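Alpha-amylase (Eisenia fetida, PDB 6M4K) probably catalyses the endohydrolysis of alpha-1,4-glucosidic linkages in starch-like polysaccharides, as a calcium- and chloride-dependent member of glycoside hydrolase family 13. Local coordinates at residues N323-A328 with H386-M391; L333-G338 with I417-G422; Y449-S454 with P491-H496. All coordinates share one frame; numbering follows the deposited sequence.

Interaction 1: residues N323-A328 with H386-M391; sequences NMYKIA and HRWREM. With SO4 (sulfate ion), chain F.
Lys326 lies across Trp388 and Glu390 where two outer helices of the (beta/alpha)8 TIM barrel, 322-334 and 389-401, come together. Its CG stands anti to the carbonyl carbon (chi1 -73°), which carries the chain from CB toward the N-terminal end of helix 389-401. CG arrives at the edge of the indole, near the ring plane, 3.8 Å from Trp388 CZ3. The next methylene, CD, lies against the glutamate, 3.5 Å from Glu390 CD. A bend at chi3 (-78°) turns CE and the ammonium group aside, and NZ closes a 3.2 Å salt bridge with Glu390 OE2, coming from above the carboxylate, 67° out of its plane. Asn490 bonds to both charged ends, its OD1 accepting from Lys326 NZ and its ND2 donating to Glu390 OE2. Arg389 NH2 lies 3.7 Å from the same OE2, which is well out of the guanidinium plane, a long contact of charges alone; this oxygen faces two positive groups and is likely to stay ionised. With an alanine for this lysine the ammonium is gone, which would probably leave Glu390 OE2 without its closest positive mate, Asn490 OD1 without this donor, and a gap beside the Trp388 edge.

Nearer the barrel, the indole brings CZ3 to the tyrosine edge at 4.1 Å from Tyr325 CD2, the side chains crossing at about a right angle, while the phenol OH bonds to Asp300 and Trp388 NE1 to the carbonyl of Ile383. In one of its two modelled conformers Met391 adds its methyl CE, 3.7 Å from Tyr325 CD2. At the start of 323-328 a sulfate, probably from the crystallisation liquor, takes the backbone N-H groups of Asn323 and Met324, with Met324 N 2.9 Å from its O1.

Interaction 2: residues L333-G338 with I417-G422; sequences LAWDYG and IAFGRG
Arg421 and Phe419, two residues apart on strand 416-421 of the C-terminal all-beta domain, both point at the C-terminal end of helix 322-334 of the TIM barrel, where Ala334 and Trp335 receive them. The contact therefore joins the catalytic domain to the C-terminal beta domain. Arg421 buries the most surface. Its chain curls through bends at chi2 (-73°) and chi3, laying CD and the guanidinium beside the last helical carbonyl. There NH1 donates to Ala334 O at 2.8 Å, approaching from above the carbonyl plane. NH2 bonds to the carbonyl of Asn404 and NE is also hydrogen-bonded outside the contact, so all three nitrogens are engaged. Asp336 CB lies over the rim of one guanidinium face, and its carboxylate oxygen OD2, 4.2 Å from Arg421 NH2, lies well out of the guanidinium plane and can offer only a diffuse attraction.

Phe419 supplies the apolar half. Trp335 directs the edge of its six-membered ring at the phenylalanine face in a T-shaped pair, with planes at 86° and centroids 5.0 Å apart. The indole is fixed from beyond the contact: NE1 bonds to the carbonyl of Phe283, and Phe331 stacks on the ring system. Ala334 meets the phenylalanine at its rim, where the methyl CB lies 3.8 Å from Phe419 CZ.

Interaction 3: residues Y449-S454 with P491-H496; sequences YCDVIS and PMIAIH
Asp451 and Val452 hold the loop 449-454 against strand 492-496, a strand of the antiparallel sheet of the C-terminal all-beta domain. Two direct hydrogen bonds meet at Ala494. Its N-H reaches Asp451 OD1 at 3.0 Å, on the anti side, 29° out of the carboxylate plane, and its carbonyl accepts from Val452 N at 2.9 Å, almost in line with the carbonyl (C=O...N angle 165°). Two waters add to these bonds: one links Cys450 O to His496 N, and the other lies 2.7 Å from both Asp451 OD2 and Met492 O. Apolar groups pack around this pair. The Ala494 methyl sits between Val452 CG2 and Ile453 CG1, Ile495 CG2 rests on Tyr449 CB at 3.8 Å, and Val452 CG1 approaches the imidazole of His496.

The next shell fixes the aspartate. With CG anti to the backbone N (chi1 166°), its carboxylate swings toward the strand and also curls back over its own loop: Ile453 N donates to OD1 from the face opposite to Ala494 N, which makes an Asx turn. Ser454 OG donates to OD2, so three protein donors, with a weak fourth from Ser454 N, grip the buried carboxylate and limit its rotation. Farther out, the Cys450-Cys462 disulfide joins this loop to a later part of the chain between strands 447-449 and 473-475. Met394 of helix 389-401 touches both Ile453 and Ala494, whose CG1 and CB atoms lie 4.0 Å apart.

Of the contacting segments, helix 322-334 comes first along the chain and serves two contacts: its early turns enter interaction 1 and its last residues interaction 2. Interaction 1 closes a loop over 57 residues, back onto the start of helix 389-401 and within the barrel domain. Interaction 2 opens inside that loop and closes beyond it on strand 416-421, so the two cross, and Leu333 CD1 packs on Met391 O. Interaction 3 follows both in series, closing the shorter 449-496 loop inside the beta domain. It nevertheless touches interaction 1, through Arg389 with the Ile453 carbonyl and Ile327 with Pro491, while interactions 2 and 3 reach the same antiparallel sheet.

Interaction 1: residues N323-A328 with H386-M391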
loop_
_atom_site.group_PDB
_atom_site.type_symbol
_atom_site.label_atom_id
_atom_site.label_comp_id
_atom_site.label_asym_id
_atom_site.label_seq_id
_atom_site.Cartn_x
_atom_site.Cartn_y
_atom_site.Cartn_z
ATOM N N ASN A 323 -7.045 -1.753 -17.383
ATOM C CA ASN A 323 -6.087 -1.286 -18.380
ATOM C C ASN A 323 -5.406 -0.001 -17.928
ATOM O O ASN A 323 -4.178 0.123 -17.994
ATOM C CB ASN A 323 -6.774 -1.089 -19.735
ATOM C CG ASN A 323 -5.789 -1.049 -20.878
ATOM O OD1 ASN A 323 -4.940 -1.935 -21.013
ATOM N ND2 ASN A 323 -5.876 -0.008 -21.700
ATOM N N MET A 324 -6.196 0.965 -17.463
ATOM C CA MET A 324 -5.625 2.209 -16.956
ATOM C C MET A 324 -4.811 1.968 -15.691
ATOM O O MET A 324 -3.779 2.611 -15.480
ATOM C CB MET A 324 -6.747 3.193 -16.661
ATOM C CG MET A 324 -7.402 3.754 -17.915
ATOM S SD MET A 324 -8.541 5.100 -17.537
ATOM C CE MET A 324 -9.839 4.196 -16.739
ATOM N N TYR A 325 -5.276 1.067 -14.830
ATOM C CA TYR A 325 -4.548 0.742 -13.605
ATOM C C TYR A 325 -3.158 0.207 -13.906
ATOM O O TYR A 325 -2.189 0.547 -13.214
ATOM C CB TYR A 325 -5.351 -0.316 -12.873
ATOM C CG TYR A 325 -4.921 -0.689 -11.477
ATOM C CD1 TYR A 325 -4.989 0.219 -10.426
ATOM C CD2 TYR A 325 -4.541 -1.988 -11.185
ATOM C CE1 TYR A 325 -4.650 -0.153 -9.127
ATOM C CE2 TYR A 325 -4.202 -2.365 -9.897
ATOM C CZ TYR A 325 -4.251 -1.444 -8.880
ATOM O OH TYR A 325 -3.941 -1.864 -7.610
ATOM N N LYS A 326 -3.034 -0.632 -14.929
ATOM C CA LYS A 326 -1.722 -1.145 -15.297
ATOM C C LYS A 326 -0.831 -0.041 -15.844
ATOM O O LYS A 326 0.384 -0.051 -15.617
ATOM C CB LYS A 326 -1.860 -2.274 -16.316
ATOM C CG LYS A 326 -2.390 -3.562 -15.720
ATOM C CD LYS A 326 -2.506 -4.638 -16.782
ATOM C CE LYS A 326 -3.737 -4.434 -17.630
ATOM N NZ LYS A 326 -3.888 -5.547 -18.616
ATOM N N ILE A 327 -1.402 0.904 -16.597
ATOM C CA ILE A 327 -0.609 2.027 -17.093
ATOM C C ILE A 327 -0.058 2.844 -15.929
ATOM O O ILE A 327 1.133 3.171 -15.879
ATOM C CB ILE A 327 -1.442 2.896 -18.050
ATOM C CG1 ILE A 327 -1.757 2.117 -19.326
ATOM C CG2 ILE A 327 -0.689 4.181 -18.378
ATOM C CD1 ILE A 327 -2.780 2.813 -20.219
ATOM N N ALA A 328 -0.931 3.206 -14.989
ATOM C CA ALA A 328 -0.503 4.003 -13.843
ATOM C C ALA A 328 0.536 3.263 -13.010
ATOM O O ALA A 328 1.515 3.866 -12.553
ATOM C CB ALA A 328 -1.716 4.351 -12.982
ATOM N N HIS A 386 -0.473 -8.386 -7.771
ATOM C CA HIS A 386 0.976 -8.537 -7.703
ATOM C C HIS A 386 1.474 -9.697 -8.553
ATOM O O HIS A 386 2.661 -9.735 -8.892
ATOM C CB HIS A 386 1.409 -8.721 -6.248
ATOM C CG HIS A 386 0.947 -10.005 -5.648
ATOM N ND1 HIS A 386 -0.366 -10.235 -5.291
ATOM C CD2 HIS A 386 1.623 -11.143 -5.371
ATOM C CE1 HIS A 386 -0.473 -11.460 -4.809
ATOM N NE2 HIS A 386 0.719 -12.033 -4.849
ATOM N N ARG A 387 0.585 -10.633 -8.904
ATOM C CA ARG A 387 0.892 -11.733 -9.810
ATOM C C ARG A 387 0.545 -11.449 -11.268
ATOM O O ARG A 387 0.745 -12.330 -12.114
ATOM C CB ARG A 387 0.181 -13.015 -9.364
ATOM C CG ARG A 387 0.700 -13.659 -8.087
ATOM C CD ARG A 387 0.484 -15.162 -8.168
ATOM N NE ARG A 387 0.855 -15.883 -6.959
ATOM C CZ ARG A 387 1.072 -17.194 -6.942
ATOM N NH1 ARG A 387 0.967 -17.890 -8.069
ATOM N NH2 ARG A 387 1.405 -17.808 -5.814
ATOM N N TRP A 388 0.020 -10.272 -11.599
ATOM C CA TRP A 388 -0.186 -9.936 -13.002
ATOM C C TRP A 388 1.166 -9.725 -13.665
ATOM O O TRP A 388 2.038 -9.050 -13.110
ATOM C CB TRP A 388 -0.991 -8.646 -13.133
ATOM C CG TRP A 388 -2.411 -8.687 -12.626
ATOM C CD1 TRP A 388 -3.036 -9.707 -11.973
ATOM C CD2 TRP A 388 -3.372 -7.635 -12.740
ATOM N NE1 TRP A 388 -4.341 -9.353 -11.672
ATOM C CE2 TRP A 388 -4.564 -8.082 -12.137
ATOM C CE3 TRP A 388 -3.337 -6.354 -13.301
ATOM C CZ2 TRP A 388 -5.713 -7.297 -12.089
ATOM C CZ3 TRP A 388 -4.475 -5.573 -13.244
ATOM C CH2 TRP A 388 -5.647 -6.048 -12.641
ATOM N N ARG A 389 1.334 -10.271 -14.874
ATOM C CA ARG A 389 2.617 -10.147 -15.560
ATOM C C ARG A 389 3.015 -8.688 -15.738
ATOM O O ARG A 389 4.194 -8.334 -15.603
ATOM C CB ARG A 389 2.576 -10.859 -16.920
ATOM C CG ARG A 389 3.904 -10.809 -17.693
ATOM C CD ARG A 389 3.737 -11.326 -19.128
ATOM N NE ARG A 389 2.882 -10.397 -19.853
ATOM C CZ ARG A 389 1.597 -10.591 -20.118
ATOM N NH1 ARG A 389 0.990 -11.725 -19.777
ATOM N NH2 ARG A 389 0.921 -9.628 -20.736
ATOM N N GLU A 390 2.051 -7.822 -16.072
ATOM C CA GLU A 390 2.369 -6.415 -16.270
ATOM C C GLU A 390 2.929 -5.797 -14.997
ATOM O O GLU A 390 3.794 -4.913 -15.063
ATOM C CB GLU A 390 1.128 -5.659 -16.746
ATOM C CG GLU A 390 0.538 -6.177 -18.074
ATOM C CD GLU A 390 -0.526 -7.260 -17.911
ATOM O OE1 GLU A 390 -0.582 -7.950 -16.870
ATOM O OE2 GLU A 390 -1.342 -7.418 -18.848
ATOM N N MET A 391 2.477 -6.276 -13.838
ATOM C CA MET A 391 2.996 -5.789 -12.564
ATOM C C MET A 391 4.346 -6.410 -12.237
ATOM O O MET A 391 5.318 -5.700 -11.995
ATOM C CB MET A 391 2.014 -6.092 -11.435
ATOM C CG MET A 391 1.020 -4.996 -11.179
ATOM S SD MET A 391 0.044 -4.610 -12.645
ATOM C CE MET A 391 -1.257 -3.613 -11.926
HETATM S S SO4 F . -10.211 0.194 -18.362
HETATM O O1 SO4 F . -9.112 0.914 -17.721
HETATM O O2 SO4 F . -10.414 0.762 -19.691
HETATM O O3 SO4 F . -9.843 -1.219 -18.467
HETATM O O4 SO4 F . -11.428 0.321 -17.565
#

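Interaction 2: residues L333-G338 with I417-G422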
loop_
_atom_site.group_PDB
_atom_site.type_symbol
_atom_site.label_atom_id
_atom_site.label_comp_id
_atom_site.label_asym_id
_atom_site.label_seq_id
_atom_site.Cartn_x
_atom_site.Cartn_y
_atom_site.Cartn_z
ATOM N N LEU A 333 6.197 2.319 -11.201
ATOM C CA LEU A 333 7.299 1.384 -10.999
ATOM C C LEU A 333 8.522 1.771 -11.813
ATOM O O LEU A 333 9.648 1.491 -11.394
ATOM C CB LEU A 333 6.852 -0.033 -11.366
ATOM C CG LEU A 333 5.987 -0.700 -10.288
ATOM C CD1 LEU A 333 5.302 -1.932 -10.844
ATOM C CD2 LEU A 333 6.846 -1.077 -9.080
ATOM N N ALA A 334 8.328 2.384 -12.981
ATOM C CA ALA A 334 9.451 2.796 -13.810
ATOM C C ALA A 334 10.065 4.106 -13.353
ATOM O O ALA A 334 11.229 4.371 -13.672
ATOM C CB ALA A 334 8.990 2.959 -15.261
ATOM N N TRP A 335 9.308 4.938 -12.653
ATOM C CA TRP A 335 9.768 6.230 -12.171
ATOM C C TRP A 335 10.662 6.028 -10.949
ATOM O O TRP A 335 10.907 4.910 -10.497
ATOM C CB TRP A 335 8.560 7.103 -11.828
ATOM C CG TRP A 335 8.730 8.598 -11.888
ATOM C CD1 TRP A 335 8.545 9.486 -10.861
ATOM C CD2 TRP A 335 9.038 9.383 -13.045
ATOM N NE1 TRP A 335 8.733 10.770 -11.308
ATOM C CE2 TRP A 335 9.038 10.732 -12.645
ATOM C CE3 TRP A 335 9.321 9.073 -14.382
ATOM C CZ2 TRP A 335 9.305 11.769 -13.534
ATOM C CZ3 TRP A 335 9.576 10.097 -15.261
ATOM C CH2 TRP A 335 9.579 11.430 -14.836
ATOM N N ASP A 336 11.193 7.130 -10.423
ATOM C CA ASP A 336 11.987 7.098 -9.191
ATOM C C ASP A 336 11.351 8.095 -8.236
ATOM O O ASP A 336 11.661 9.290 -8.270
ATOM C CB ASP A 336 13.447 7.421 -9.459
ATOM C CG ASP A 336 14.309 7.283 -8.217
ATOM O OD1 ASP A 336 13.840 6.687 -7.224
ATOM O OD2 ASP A 336 15.457 7.766 -8.231
ATOM N N TYR A 337 10.446 7.601 -7.403
ATOM C CA TYR A 337 9.737 8.442 -6.455
ATOM C C TYR A 337 9.003 7.570 -5.446
ATOM O O TYR A 337 8.013 6.896 -5.776
ATOM C CB TYR A 337 8.736 9.384 -7.142
ATOM C CG TYR A 337 7.935 10.204 -6.147
ATOM C CD1 TYR A 337 8.517 11.276 -5.471
ATOM C CD2 TYR A 337 6.610 9.887 -5.857
ATOM C CE1 TYR A 337 7.796 12.022 -4.551
ATOM C CE2 TYR A 337 5.888 10.618 -4.942
ATOM C CZ TYR A 337 6.480 11.677 -4.278
ATOM O OH TYR A 337 5.725 12.384 -3.376
ATOM N N GLY A 338 9.480 7.572 -4.204
ATOM C CA GLY A 338 8.781 6.930 -3.114
ATOM C C GLY A 338 9.065 5.447 -3.002
ATOM O O GLY A 338 9.596 4.798 -3.902
ATOM N N ILE A 417 4.461 9.601 -23.670
ATOM C CA ILE A 417 5.731 9.927 -23.047
ATOM C C ILE A 417 6.654 8.741 -23.235
ATOM O O ILE A 417 6.229 7.609 -23.485
ATOM C CB ILE A 417 5.627 10.276 -21.542
ATOM C CG1 ILE A 417 5.263 9.032 -20.722
ATOM C CG2 ILE A 417 4.618 11.393 -21.317
ATOM C CD1 ILE A 417 5.304 9.259 -19.215
ATOM N N ALA A 418 7.935 9.005 -23.106
ATOM C CA ALA A 418 8.858 7.899 -23.069
ATOM C C ALA A 418 10.020 8.331 -22.223
ATOM O O ALA A 418 10.404 9.503 -22.210
ATOM C CB ALA A 418 9.342 7.483 -24.457
ATOM N N PHE A 419 10.561 7.376 -21.497
ATOM C CA PHE A 419 11.758 7.737 -20.756
ATOM C C PHE A 419 12.540 6.486 -20.407
ATOM O O PHE A 419 12.014 5.370 -20.408
ATOM C CB PHE A 419 11.450 8.535 -19.478
ATOM C CG PHE A 419 10.567 7.801 -18.516
ATOM C CD1 PHE A 419 9.194 7.874 -18.637
ATOM C CD2 PHE A 419 11.115 7.031 -17.502
ATOM C CE1 PHE A 419 8.375 7.196 -17.755
ATOM C CE2 PHE A 419 10.302 6.346 -16.613
ATOM C CZ PHE A 419 8.935 6.429 -16.743
ATOM N N GLY A 420 13.815 6.699 -20.109
ATOM C CA GLY A 420 14.699 5.646 -19.675
ATOM C C GLY A 420 15.143 5.836 -18.234
ATOM O O GLY A 420 14.875 6.847 -17.581
ATOM N N ARG A 421 15.851 4.821 -17.749
ATOM C CA ARG A 421 16.508 4.865 -16.446
ATOM C C ARG A 421 17.967 4.530 -16.720
ATOM O O ARG A 421 18.332 3.358 -16.846
ATOM C CB ARG A 421 15.863 3.884 -15.474
ATOM C CG ARG A 421 14.385 4.169 -15.203
ATOM C CD ARG A 421 14.189 5.403 -14.333
ATOM N NE ARG A 421 14.963 5.308 -13.097
ATOM C CZ ARG A 421 14.619 4.577 -12.039
ATOM N NH1 ARG A 421 13.493 3.867 -12.028
ATOM N NH2 ARG A 421 15.423 4.559 -10.979
ATOM N N GLY A 422 18.788 5.570 -16.872
ATOM C CA GLY A 422 20.178 5.357 -17.246
ATOM C C GLY A 422 20.304 4.525 -18.503
ATOM O O GLY A 422 19.579 4.721 -19.490
#

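Interaction 3: residues Y449-S454 with P491-H496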
loop_
_atom_site.group_PDB
_atom_site.type_symbol
_atom_site.label_atom_id
_atom_site.label_comp_id
_atom_site.label_asym_id
_atom_site.label_seq_id
_atom_site.Cartn_x
_atom_site.Cartn_y
_atom_site.Cartn_z
ATOM N N TYR A 449 15.751 -6.786 -27.767
ATOM C CA TYR A 449 15.013 -6.730 -26.514
ATOM C C TYR A 449 13.575 -7.174 -26.729
ATOM O O TYR A 449 13.022 -7.021 -27.819
ATOM C CB TYR A 449 14.986 -5.298 -25.972
ATOM C CG TYR A 449 16.325 -4.731 -25.565
ATOM C CD1 TYR A 449 17.241 -4.281 -26.512
ATOM C CD2 TYR A 449 16.661 -4.611 -24.223
ATOM C CE1 TYR A 449 18.455 -3.750 -26.130
ATOM C CE2 TYR A 449 17.865 -4.078 -23.832
ATOM C CZ TYR A 449 18.763 -3.651 -24.783
ATOM O OH TYR A 449 19.957 -3.120 -24.385
ATOM N N CYS A 450 12.961 -7.706 -25.678
ATOM C CA CYS A 450 11.548 -8.047 -25.693
ATOM C C CYS A 450 10.765 -7.071 -24.825
ATOM O O CYS A 450 11.256 -6.599 -23.792
ATOM C CB CYS A 450 11.303 -9.455 -25.154
ATOM S SG CYS A 450 12.290 -10.733 -25.942
ATOM N N ASP A 451 9.535 -6.793 -25.246
ATOM C CA ASP A 451 8.618 -5.988 -24.453
ATOM C C ASP A 451 8.161 -6.800 -23.248
ATOM O O ASP A 451 7.397 -7.761 -23.385
ATOM C CB ASP A 451 7.422 -5.590 -25.306
ATOM C CG ASP A 451 6.290 -5.045 -24.477
ATOM O OD1 ASP A 451 6.578 -4.328 -23.491
ATOM O OD2 ASP A 451 5.118 -5.336 -24.778
ATOM N N VAL A 452 8.601 -6.400 -22.050
ATOM C CA VAL A 452 8.272 -7.167 -20.852
ATOM C C VAL A 452 6.846 -6.947 -20.385
ATOM O O VAL A 452 6.381 -7.660 -19.490
ATOM C CB VAL A 452 9.292 -6.976 -19.711
ATOM C CG1 VAL A 452 10.668 -7.390 -20.170
ATOM C CG2 VAL A 452 9.282 -5.530 -19.211
ATOM N N ILE A 453 6.130 -5.992 -20.983
ATOM C CA ILE A 453 4.708 -5.868 -20.684
ATOM C C ILE A 453 3.940 -7.051 -21.264
ATOM O O ILE A 453 3.054 -7.607 -20.611
ATOM C CB ILE A 453 4.157 -4.524 -21.198
ATOM C CG1 ILE A 453 4.896 -3.347 -20.551
ATOM C CG2 ILE A 453 2.648 -4.422 -20.953
ATOM C CD1 ILE A 453 4.729 -3.267 -19.051
ATOM N N SER A 454 4.268 -7.443 -22.500
ATOM C CA SER A 454 3.551 -8.504 -23.205
ATOM C C SER A 454 4.280 -9.842 -23.216
ATOM O O SER A 454 3.630 -10.876 -23.423
ATOM C CB SER A 454 3.264 -8.079 -24.654
ATOM O OG SER A 454 4.451 -7.882 -25.399
ATOM N N PRO A 491 -1.090 -0.528 -23.858
ATOM C CA PRO A 491 -0.516 0.336 -24.894
ATOM C C PRO A 491 0.821 0.924 -24.455
ATOM O O PRO A 491 1.036 2.140 -24.441
ATOM C CB PRO A 491 -1.603 1.400 -25.056
ATOM C CG PRO A 491 -2.112 1.563 -23.648
ATOM C CD PRO A 491 -2.049 0.200 -23.006
ATOM N N MET A 492 1.752 0.037 -24.122
ATOM C CA MET A 492 3.054 0.430 -23.600
ATOM C C MET A 492 4.061 -0.641 -23.963
ATOM O O MET A 492 3.711 -1.820 -24.075
ATOM C CB MET A 492 3.072 0.461 -22.073
ATOM C CG MET A 492 2.018 1.276 -21.419
ATOM S SD MET A 492 2.245 1.141 -19.645
ATOM C CE MET A 492 1.636 -0.512 -19.330
ATOM N N ILE A 493 5.309 -0.233 -24.110
ATOM C CA ILE A 493 6.413 -1.153 -24.317
ATOM C C ILE A 493 7.470 -0.811 -23.287
ATOM O O ILE A 493 7.827 0.360 -23.135
ATOM C CB ILE A 493 6.983 -1.045 -25.743
ATOM C CG1 ILE A 493 5.980 -1.610 -26.753
ATOM C CG2 ILE A 493 8.328 -1.751 -25.834
ATOM C CD1 ILE A 493 6.465 -1.535 -28.189
ATOM N N ALA A 494 7.969 -1.822 -22.586
ATOM C CA ALA A 494 9.051 -1.630 -21.631
ATOM C C ALA A 494 10.147 -2.634 -21.943
ATOM O O ALA A 494 9.866 -3.827 -22.098
ATOM C CB ALA A 494 8.549 -1.812 -20.194
ATOM N N ILE A 495 11.378 -2.155 -22.041
ATOM C CA ILE A 495 12.519 -3.005 -22.348
ATOM C C ILE A 495 13.623 -2.715 -21.344
ATOM O O ILE A 495 13.751 -1.594 -20.837
ATOM C CB ILE A 495 13.020 -2.817 -23.804
ATOM C CG1 ILE A 495 13.399 -1.360 -24.062
ATOM C CG2 ILE A 495 11.963 -3.283 -24.804
ATOM C CD1 ILE A 495 14.068 -1.119 -25.431
ATOM N N HIS A 496 14.416 -3.736 -21.032
ATOM C CA HIS A 496 15.495 -3.521 -20.074
ATOM C C HIS A 496 16.581 -4.561 -20.281
ATOM O O HIS A 496 16.366 -5.587 -20.924
ATOM C CB HIS A 496 15.001 -3.496 -18.610
ATOM C CG HIS A 496 14.393 -4.781 -18.130
ATOM N ND1 HIS A 496 15.143 -5.876 -17.755
ATOM C CD2 HIS A 496 13.100 -5.130 -17.927
ATOM C CE1 HIS A 496 14.336 -6.850 -17.365
ATOM N NE2 HIS A 496 13.088 -6.422 -17.458
HETATM O O HOH W 1 13.609 -6.033 -22.585
HETATM O O HOH W 2 2.689 -4.273 -24.536
#